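PDB 4OSP: oxygenase-reductase from Streptomyces fradiae, which probably reduces the C-6 ketone of angucyclinone intermediates in urdamycin biosynthesis with NADPH, through the C-terminal short-chain reductase domain that makes up this chain. Local coordinates for residues 104-109 with 136-141. Residues are numbered along the deposited sequence; the frame is centred on the assembly and turned at random.
Sequences LVNNAG and FFIVQR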
loop_
_atom_site.group_PDB
_atom_site.type_symbol
_atom_site.label_atom_id
_atom_site.label_comp_id
_atom_site.label_asym_id
_atom_site.label_seq_id
_atom_site.Cartn_x
_atom_site.Cartn_y
_atom_site.Cartn_z
ATOM N N LEU B 104 13.775 21.167 -4.195
ATOM C CA LEU B 104 14.224 20.882 -2.848
ATOM C C LEU B 104 14.304 19.374 -2.628
ATOM O O LEU B 104 13.309 18.654 -2.807
ATOM C CB LEU B 104 13.266 21.506 -1.822
ATOM C CG LEU B 104 13.414 21.003 -0.390
ATOM C CD1 LEU B 104 14.752 21.441 0.187
ATOM C CD2 LEU B 104 12.249 21.475 0.472
ATOM N N VAL B 105 15.476 18.901 -2.214
ATOM C CA VAL B 105 15.652 17.500 -1.886
ATOM C C VAL B 105 15.954 17.367 -0.410
ATOM O O VAL B 105 17.014 17.794 0.047
ATOM C CB VAL B 105 16.787 16.855 -2.702
ATOM C CG1 VAL B 105 16.899 15.375 -2.383
ATOM C CG2 VAL B 105 16.566 17.069 -4.188
ATOM N N ASN B 106 15.010 16.793 0.339
ATOM C CA ASN B 106 15.227 16.500 1.753
ATOM C C ASN B 106 15.943 15.179 1.898
ATOM O O ASN B 106 15.302 14.128 1.969
ATOM C CB ASN B 106 13.900 16.433 2.509
ATOM C CG ASN B 106 13.422 17.789 2.974
ATOM O OD1 ASN B 106 14.127 18.504 3.692
ATOM N ND2 ASN B 106 12.200 18.137 2.598
ATOM N N ASN B 107 17.272 15.228 1.923
ATOM C CA ASN B 107 18.069 14.010 1.976
ATOM C C ASN B 107 18.638 13.708 3.348
ATOM O O ASN B 107 18.783 12.551 3.711
ATOM C CB ASN B 107 19.192 14.051 0.949
ATOM C CG ASN B 107 20.175 12.913 1.121
ATOM O OD1 ASN B 107 19.920 11.779 0.704
ATOM N ND2 ASN B 107 21.302 13.204 1.744
ATOM N N ALA B 108 18.958 14.751 4.106
ATOM C CA ALA B 108 19.681 14.579 5.367
ATOM C C ALA B 108 18.923 13.743 6.409
ATOM O O ALA B 108 17.704 13.871 6.577
ATOM C CB ALA B 108 20.080 15.927 5.948
ATOM N N GLY B 109 19.663 12.897 7.113
ATOM C CA GLY B 109 19.102 12.110 8.200
ATOM C C GLY B 109 20.174 11.347 8.940
ATOM O O GLY B 109 21.241 11.078 8.390
ATOM N N PHE B 136 10.191 19.009 7.959
ATOM C CA PHE B 136 8.936 19.765 7.982
ATOM C C PHE B 136 9.159 21.276 7.873
ATOM O O PHE B 136 8.581 21.932 7.012
ATOM C CB PHE B 136 8.082 19.471 9.213
ATOM C CG PHE B 136 6.850 20.312 9.267
ATOM C CD1 PHE B 136 6.873 21.566 9.879
ATOM C CD2 PHE B 136 5.679 19.898 8.614
ATOM C CE1 PHE B 136 5.748 22.370 9.871
ATOM C CE2 PHE B 136 4.545 20.697 8.619
ATOM C CZ PHE B 136 4.580 21.936 9.246
ATOM N N PHE B 137 9.993 21.821 8.752
ATOM C CA PHE B 137 10.222 23.267 8.769
ATOM C C PHE B 137 11.027 23.780 7.587
ATOM O O PHE B 137 10.900 24.948 7.197
ATOM C CB PHE B 137 10.767 23.733 10.134
ATOM C CG PHE B 137 9.731 23.693 11.203
ATOM C CD1 PHE B 137 8.756 24.686 11.267
ATOM C CD2 PHE B 137 9.634 22.602 12.059
ATOM C CE1 PHE B 137 7.745 24.622 12.208
ATOM C CE2 PHE B 137 8.625 22.529 13.009
ATOM C CZ PHE B 137 7.671 23.535 13.078
ATOM N N ILE B 138 11.804 22.893 6.976
ATOM C CA ILE B 138 12.520 23.238 5.750
ATOM C C ILE B 138 11.523 23.387 4.605
ATOM O O ILE B 138 11.611 24.324 3.814
ATOM C CB ILE B 138 13.569 22.179 5.376
ATOM C CG1 ILE B 138 14.749 22.220 6.361
ATOM C CG2 ILE B 138 14.050 22.385 3.936
ATOM C CD1 ILE B 138 15.771 21.116 6.139
ATOM N N VAL B 139 10.573 22.460 4.519
ATOM C CA VAL B 139 9.513 22.573 3.536
ATOM C C VAL B 139 8.731 23.858 3.784
ATOM O O VAL B 139 8.466 24.628 2.856
ATOM C CB VAL B 139 8.560 21.363 3.577
ATOM C CG1 VAL B 139 7.364 21.598 2.663
ATOM C CG2 VAL B 139 9.299 20.093 3.176
ATOM N N GLN B 140 8.375 24.095 5.039
ATOM C CA GLN B 140 7.564 25.255 5.380
ATOM C C GLN B 140 8.257 26.543 4.950
ATOM O O GLN B 140 7.665 27.385 4.279
ATOM C CB GLN B 140 7.274 25.290 6.877
ATOM C CG GLN B 140 6.292 26.382 7.283
ATOM C CD GLN B 140 6.190 26.517 8.780
ATOM O OE1 GLN B 140 7.089 27.054 9.425
ATOM N NE2 GLN B 140 5.093 26.023 9.346
ATOM N N ARG B 141 9.518 26.681 5.329
ATOM C CA ARG B 141 10.289 27.847 4.960
ATOM C C ARG B 141 10.531 27.910 3.437
ATOM O O ARG B 141 10.450 28.991 2.838
ATOM C CB ARG B 141 11.595 27.894 5.765
ATOM C CG ARG B 141 12.562 29.014 5.409
ATOM C CD ARG B 141 12.081 30.406 5.829
ATOM N NE ARG B 141 12.660 31.419 4.942
ATOM C CZ ARG B 141 13.801 32.051 5.180
ATOM N NH1 ARG B 141 14.479 31.794 6.286
ATOM N NH2 ARG B 141 14.264 32.942 4.329
#
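Leu104 and Asn106, alternate residues of a strand in the parallel Rossmann sheet, face Ile138 and Val139 of helix 121-142, whose 136-141 part runs nearly antiparallel to strand 104-106 at 171°, the two axes 9.9 Å apart. This is the strand and the following helix of one beta-alpha unit. Alternation sends Leu104 and Asn106 to the helix, while Val105 between them packs on the other side of the sheet. The CG of Leu104 lies anti to its backbone N (chi1 165°), and its branched tip reaches the helix: Ile138 CG2 sits against both Leu104 methyls, CD1 at 3.9 Å and CD2 at 4.0 Å, with Val139 CG2 4.2 Å from CD2. Branched aliphatic groups suit this place, filling the layer between sheet and helix without asking for polar partners. The same Ile138 CG2 also lies 3.9 Å from Asn106 OD1, so this one methyl meets both strand side chains. On the other branch of the amide, Asn106 ND2 stands 3.5 Å from Val139 CG2, the two side chains crossing at about a right angle. Asparagine suits position 106 because its short amide can lie among methyls and still give an N-H to Asn154 OD1 on neighbouring strand 151-155, which helps fix its rotation. Just beyond the strand, Asn107 and Gly109 belong to the NADP(+) site, and Asn106 to Gly109 spell the NNAG motif of classical short-chain dehydrogenases. No hydrogen bond joins the two segments: the contact is van der Waals packing of helix methyls against Leu104 and the Asn106 amide, beside the cofactor-binding turn.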